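Local coordinates for effector protein Lem4 (lpg1101) (Legionella pneumophila subsp. pneumophila, PDB 6CGK) that acts as a membrane-associated protein tyrosine phosphatase translocated by the bacterium, with this chain forming its magnesium-binding haloacid dehalogenase (HAD) domain, at residues A[74-88]-A[188-202]. The protein carries 1 engineered substitution. Residues are numbered along the deposited sequence; the frame is centred on the assembly and turned at random.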
loop_
_atom_site.group_PDB
_atom_site.type_symbol
_atom_site.label_atom_id
_atom_site.label_comp_id
_atom_site.label_asym_id
_atom_site.label_seq_id
_atom_site.Cartn_x
_atom_site.Cartn_y
_atom_site.Cartn_z
ATOM N N ALA A 74 10.155 1.308 4.883
ATOM C CA ALA A 74 8.788 0.943 4.518
ATOM C C ALA A 74 8.462 -0.454 5.016
ATOM O O ALA A 74 7.339 -0.727 5.443
ATOM C CB ALA A 74 8.606 1.026 2.991
ATOM N N LYS A 75 9.438 -1.354 4.948
ATOM C CA LYS A 75 9.272 -2.688 5.496
ATOM C C LYS A 75 8.927 -2.620 6.969
ATOM O O LYS A 75 7.957 -3.233 7.425
ATOM C CB LYS A 75 10.561 -3.481 5.296
ATOM C CG LYS A 75 10.621 -4.792 6.020
ATOM C CD LYS A 75 12.028 -5.379 5.844
ATOM C CE LYS A 75 12.116 -6.871 6.144
ATOM N NZ LYS A 75 11.747 -7.213 7.536
ATOM N N ASN A 76 9.728 -1.880 7.737
ATOM C CA ASN A 76 9.470 -1.765 9.173
ATOM C C ASN A 76 8.104 -1.145 9.435
ATOM O O ASN A 76 7.374 -1.588 10.330
ATOM C CB ASN A 76 10.562 -0.939 9.836
ATOM C CG ASN A 76 11.876 -1.663 9.893
ATOM O OD1 ASN A 76 11.937 -2.890 9.783
ATOM N ND2 ASN A 76 12.945 -0.908 10.073
ATOM N N PHE A 77 7.734 -0.128 8.652
ATOM C CA PHE A 77 6.417 0.492 8.798
ATOM C C PHE A 77 5.303 -0.528 8.581
ATOM O O PHE A 77 4.379 -0.637 9.394
ATOM C CB PHE A 77 6.288 1.668 7.824
ATOM C CG PHE A 77 4.940 2.347 7.841
ATOM C CD1 PHE A 77 4.665 3.347 8.763
ATOM C CD2 PHE A 77 3.962 2.000 6.932
ATOM C CE1 PHE A 77 3.432 3.979 8.789
ATOM C CE2 PHE A 77 2.719 2.631 6.938
ATOM C CZ PHE A 77 2.451 3.627 7.875
ATOM N N LEU A 78 5.379 -1.295 7.487
ATOM C CA LEU A 78 4.330 -2.277 7.220
ATOM C C LEU A 78 4.263 -3.318 8.322
ATOM O O LEU A 78 3.170 -3.723 8.744
ATOM C CB LEU A 78 4.557 -2.953 5.875
ATOM C CG LEU A 78 4.400 -2.029 4.674
ATOM C CD1 LEU A 78 5.054 -2.608 3.386
ATOM C CD2 LEU A 78 2.888 -1.736 4.506
ATOM N N GLN A 79 5.422 -3.769 8.799
ATOM C CA GLN A 79 5.422 -4.756 9.861
ATOM C C GLN A 79 4.852 -4.175 11.146
ATOM O O GLN A 79 4.113 -4.861 11.860
ATOM C CB GLN A 79 6.837 -5.279 10.068
ATOM C CG GLN A 79 7.302 -6.146 8.925
ATOM C CD GLN A 79 8.649 -6.769 9.165
ATOM O OE1 GLN A 79 8.910 -7.875 8.701
ATOM N NE2 GLN A 79 9.530 -6.055 9.859
ATOM N N ASP A 80 5.172 -2.912 11.453
ATOM C CA ASP A 80 4.639 -2.291 12.665
ATOM C C ASP A 80 3.136 -2.075 12.561
ATOM O O ASP A 80 2.400 -2.317 13.533
ATOM C CB ASP A 80 5.321 -0.949 12.943
ATOM C CG ASP A 80 6.751 -1.094 13.452
ATOM O OD1 ASP A 80 7.142 -2.172 13.976
ATOM O OD2 ASP A 80 7.486 -0.091 13.326
ATOM N N VAL A 81 2.664 -1.564 11.419
ATOM C CA VAL A 81 1.237 -1.265 11.283
ATOM C C VAL A 81 0.430 -2.558 11.210
ATOM O O VAL A 81 -0.707 -2.607 11.681
ATOM C CB VAL A 81 0.982 -0.362 10.052
ATOM C CG1 VAL A 81 -0.527 -0.155 9.836
ATOM C CG2 VAL A 81 1.652 0.987 10.231
ATOM N N ASN A 82 0.996 -3.628 10.633
ATOM C CA ASN A 82 0.329 -4.933 10.679
ATOM C C ASN A 82 -0.038 -5.321 12.103
ATOM O O ASN A 82 -1.077 -5.957 12.341
ATOM C CB ASN A 82 1.238 -6.020 10.090
ATOM C CG ASN A 82 1.078 -6.193 8.585
ATOM O OD1 ASN A 82 0.082 -5.777 7.970
ATOM N ND2 ASN A 82 2.088 -6.815 7.970
ATOM N N LYS A 83 0.819 -4.983 13.071
ATOM C CA LYS A 83 0.533 -5.361 14.452
ATOM C C LYS A 83 -0.629 -4.554 15.031
ATOM O O LYS A 83 -1.217 -4.980 16.026
ATOM C CB LYS A 83 1.780 -5.206 15.333
ATOM C CG LYS A 83 2.974 -6.128 14.949
ATOM C CD LYS A 83 4.278 -5.733 15.685
ATOM C CE LYS A 83 5.451 -6.685 15.446
ATOM N NZ LYS A 83 6.236 -6.334 14.206
ATOM N N LEU A 84 -0.972 -3.413 14.426
ATOM C CA LEU A 84 -2.122 -2.638 14.882
ATOM C C LEU A 84 -3.434 -3.141 14.308
ATOM O O LEU A 84 -4.481 -2.562 14.612
ATOM C CB LEU A 84 -1.961 -1.162 14.515
ATOM C CG LEU A 84 -0.708 -0.445 15.016
ATOM C CD1 LEU A 84 -0.728 0.979 14.462
ATOM C CD2 LEU A 84 -0.649 -0.452 16.538
ATOM N N HIS A 85 -3.401 -4.165 13.466
ATOM C CA HIS A 85 -4.636 -4.735 12.947
ATOM C C HIS A 85 -5.432 -5.346 14.097
ATOM O O HIS A 85 -4.844 -5.973 14.989
ATOM C CB HIS A 85 -4.301 -5.798 11.899
ATOM C CG HIS A 85 -5.492 -6.351 11.179
ATOM N ND1 HIS A 85 -6.214 -7.425 11.655
ATOM C CD2 HIS A 85 -6.069 -5.998 10.004
ATOM C CE1 HIS A 85 -7.188 -7.705 10.807
ATOM N NE2 HIS A 85 -7.130 -6.848 9.805
ATOM N N PRO A 86 -6.773 -5.203 14.116
ATOM C CA PRO A 86 -7.668 -4.587 13.132
ATOM C C PRO A 86 -7.994 -3.120 13.394
ATOM O O PRO A 86 -8.845 -2.584 12.675
ATOM C CB PRO A 86 -8.934 -5.435 13.257
ATOM C CG PRO A 86 -8.985 -5.769 14.714
ATOM C CD PRO A 86 -7.532 -5.897 15.173
ATOM N N GLN A 87 -7.351 -2.483 14.380
ATOM C CA GLN A 87 -7.668 -1.079 14.648
ATOM C C GLN A 87 -7.297 -0.178 13.470
ATOM O O GLN A 87 -7.920 0.876 13.273
ATOM C CB GLN A 87 -6.967 -0.600 15.920
ATOM C CG GLN A 87 -7.756 -0.820 17.205
ATOM C CD GLN A 87 -7.523 -2.182 17.817
ATOM O OE1 GLN A 87 -6.602 -2.903 17.435
ATOM N NE2 GLN A 87 -8.354 -2.540 18.791
ATOM N N VAL A 88 -6.306 -0.584 12.674
ATOM C CA VAL A 88 -5.865 0.142 11.488
ATOM C C VAL A 88 -5.751 -0.870 10.361
ATOM O O VAL A 88 -5.238 -1.970 10.569
ATOM C CB VAL A 88 -4.514 0.844 11.725
ATOM C CG1 VAL A 88 -4.073 1.621 10.480
ATOM C CG2 VAL A 88 -4.600 1.718 12.977
ATOM N N TRP A 188 8.551 7.314 7.307
ATOM C CA TRP A 188 7.630 6.305 7.830
ATOM C C TRP A 188 7.555 6.340 9.352
ATOM O O TRP A 188 6.472 6.172 9.931
ATOM C CB TRP A 188 8.046 4.919 7.332
ATOM C CG TRP A 188 7.980 4.816 5.840
ATOM C CD1 TRP A 188 9.032 4.791 4.966
ATOM C CD2 TRP A 188 6.794 4.754 5.038
ATOM N NE1 TRP A 188 8.574 4.706 3.662
ATOM C CE2 TRP A 188 7.204 4.678 3.683
ATOM C CE3 TRP A 188 5.426 4.733 5.333
ATOM C CZ2 TRP A 188 6.290 4.595 2.631
ATOM C CZ3 TRP A 188 4.526 4.648 4.295
ATOM C CH2 TRP A 188 4.956 4.583 2.959
ATOM N N GLY A 189 8.685 6.574 10.021
ATOM C CA GLY A 189 8.661 6.684 11.472
ATOM C C GLY A 189 7.750 7.796 11.959
ATOM O O GLY A 189 7.008 7.623 12.929
ATOM N N GLU A 190 7.790 8.950 11.290
ATOM C CA GLU A 190 6.872 10.037 11.627
ATOM C C GLU A 190 5.429 9.669 11.310
ATOM O O GLU A 190 4.509 10.060 12.040
ATOM C CB GLU A 190 7.276 11.308 10.889
ATOM C CG GLU A 190 8.479 11.987 11.506
ATOM C CD GLU A 190 8.884 13.249 10.771
ATOM O OE1 GLU A 190 10.100 13.441 10.531
ATOM O OE2 GLU A 190 7.987 14.051 10.430
ATOM N N TYR A 191 5.202 8.928 10.224
ATOM C CA TYR A 191 3.836 8.524 9.898
ATOM C C TYR A 191 3.300 7.532 10.917
ATOM O O TYR A 191 2.101 7.536 11.212
ATOM C CB TYR A 191 3.752 7.920 8.493
ATOM C CG TYR A 191 4.416 8.742 7.408
ATOM C CD1 TYR A 191 4.679 10.097 7.589
ATOM C CD2 TYR A 191 4.803 8.157 6.198
ATOM C CE1 TYR A 191 5.313 10.846 6.590
ATOM C CE2 TYR A 191 5.423 8.901 5.202
ATOM C CZ TYR A 191 5.676 10.238 5.408
ATOM O OH TYR A 191 6.311 10.975 4.426
ATOM N N PHE A 192 4.165 6.669 11.457
ATOM C CA PHE A 192 3.730 5.788 12.530
ATOM C C PHE A 192 3.316 6.602 13.739
ATOM O O PHE A 192 2.297 6.312 14.381
ATOM C CB PHE A 192 4.840 4.800 12.892
ATOM C CG PHE A 192 4.365 3.663 13.730
ATOM C CD1 PHE A 192 3.609 2.647 13.176
ATOM C CD2 PHE A 192 4.652 3.615 15.085
ATOM C CE1 PHE A 192 3.149 1.602 13.956
ATOM C CE2 PHE A 192 4.199 2.569 15.858
ATOM C CZ PHE A 192 3.454 1.559 15.282
ATOM N N LYS A 193 4.083 7.642 14.058
ATOM C CA LYS A 193 3.683 8.517 15.146
ATOM C C LYS A 193 2.325 9.150 14.853
ATOM O O LYS A 193 1.486 9.274 15.751
ATOM C CB LYS A 193 4.761 9.577 15.383
ATOM C CG LYS A 193 4.410 10.551 16.484
ATOM C CD LYS A 193 5.449 11.637 16.612
ATOM C CE LYS A 193 6.806 11.072 16.967
ATOM N NZ LYS A 193 7.567 12.103 17.719
ATOM N N GLU A 194 2.078 9.518 13.588
ATOM C CA GLU A 194 0.800 10.132 13.223
ATOM C C GLU A 194 -0.363 9.164 13.425
ATOM O O GLU A 194 -1.427 9.558 13.919
ATOM C CB GLU A 194 0.833 10.620 11.768
ATOM C CG GLU A 194 1.822 11.758 11.460
ATOM C CD GLU A 194 1.755 12.237 9.996
ATOM O OE1 GLU A 194 1.247 11.483 9.125
ATOM O OE2 GLU A 194 2.218 13.369 9.717
ATOM N N ILE A 195 -0.193 7.895 13.041
ATOM C CA ILE A 195 -1.232 6.905 13.324
ATOM C C ILE A 195 -1.527 6.865 14.820
ATOM O O ILE A 195 -2.672 7.029 15.253
ATOM C CB ILE A 195 -0.825 5.517 12.810
ATOM C CG1 ILE A 195 -0.734 5.508 11.290
ATOM C CG2 ILE A 195 -1.819 4.480 13.288
ATOM C CD1 ILE A 195 -0.057 4.249 10.742
ATOM N N LEU A 196 -0.493 6.644 15.634
ATOM C CA LEU A 196 -0.711 6.478 17.070
ATOM C C LEU A 196 -1.297 7.737 17.697
ATOM O O LEU A 196 -2.104 7.657 18.633
ATOM C CB LEU A 196 0.604 6.113 17.766
ATOM C CG LEU A 196 1.235 4.762 17.439
ATOM C CD1 LEU A 196 2.397 4.505 18.391
ATOM C CD2 LEU A 196 0.210 3.653 17.546
ATOM N N THR A 197 -0.875 8.909 17.215
ATOM C CA THR A 197 -1.389 10.174 17.746
ATOM C C THR A 197 -2.857 10.394 17.404
ATOM O O THR A 197 -3.553 11.103 18.133
ATOM C CB THR A 197 -0.565 11.354 17.215
ATOM O OG1 THR A 197 0.814 11.186 17.575
ATOM C CG2 THR A 197 -1.074 12.653 17.799
ATOM N N ASN A 198 -3.349 9.814 16.311
ATOM C CA ASN A 198 -4.707 10.069 15.853
ATOM C C ASN A 198 -5.652 8.881 16.001
ATOM O O ASN A 198 -6.825 9.006 15.649
ATOM C CB ASN A 198 -4.694 10.515 14.386
ATOM C CG ASN A 198 -4.033 11.862 14.194
ATOM O OD1 ASN A 198 -4.672 12.899 14.316
ATOM N ND2 ASN A 198 -2.745 11.852 13.888
ATOM N N CYS A 199 -5.187 7.734 16.492
ATOM C CA CYS A 199 -6.019 6.531 16.605
ATOM C C CYS A 199 -5.936 6.045 18.051
ATOM O O CYS A 199 -5.049 5.262 18.403
ATOM C CB CYS A 199 -5.581 5.442 15.628
ATOM S SG CYS A 199 -5.638 5.897 13.860
ATOM N N ASP A 200 -6.888 6.489 18.868
ATOM C CA ASP A 200 -6.841 6.215 20.300
ATOM C C ASP A 200 -6.791 4.717 20.586
ATOM O O ASP A 200 -5.974 4.252 21.394
ATOM C CB ASP A 200 -8.046 6.860 20.983
ATOM N N ILE A 201 -7.667 3.941 19.945
ATOM C CA ILE A 201 -7.721 2.520 20.270
ATOM C C ILE A 201 -6.488 1.815 19.740
ATOM O O ILE A 201 -6.023 0.829 20.330
ATOM C CB ILE A 201 -9.006 1.873 19.732
ATOM C CG1 ILE A 201 -10.222 2.747 20.055
ATOM C CG2 ILE A 201 -9.161 0.470 20.318
ATOM C CD1 ILE A 201 -10.429 2.984 21.537
ATOM N N ALA A 202 -5.935 2.302 18.630
ATOM C CA ALA A 202 -4.660 1.780 18.160
ATOM C C ALA A 202 -3.598 1.890 19.248
ATOM O O ALA A 202 -2.955 0.897 19.612
ATOM C CB ALA A 202 -4.219 2.523 16.896
#
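Phe77 fits as a knob among Trp188, Tyr191, Phe192 and Ile195. Trp188 CE3 lies over the centre of one face of the Phe77 ring, 3.5 Å from Phe77 CD2. The planes of the two rings are inclined at 44°. Val81 CG2, one turn on in the same helix as Phe77, covers the opposite face of the Phe77 ring near the rim. With CG anti to the backbone N (chi1 177°), the Phe77 ring reaches across to the second helix.

At the N-terminal end, Ala74 CA sits over the five-membered ring of Trp188 in a CH-pi contact, 3.9 Å from its centroid. Phe192 reaches back the other way. Phe192 CE1 meets Asp80 CB at 3.5 Å, and the Phe192 ring edge faces Val81 CG2. Ile195 CD1 packs on Val81 CG2 at 3.7 Å. Ile195 CG2 touches both Leu84 CD1 and Val88 CG2. In the loop after helix 72-82, the Gln87 chain, bent at chi2, lies across Ile201 of helix 200-206, with Gln87 NE2 3.5 Å from Ile201 CG2.

The helical segments 74-82 and 188-198 run nearly parallel, 19° apart. They belong to helices 72-82 and 188-198, on one face of the parallel HAD-type sheet. Phe77 and Tyr191 touch Leu151 of strand 150-154, Val88 and Ile195 touch Val20 of strand 19-23, and Val81 touches Ile90 of strand 89-93.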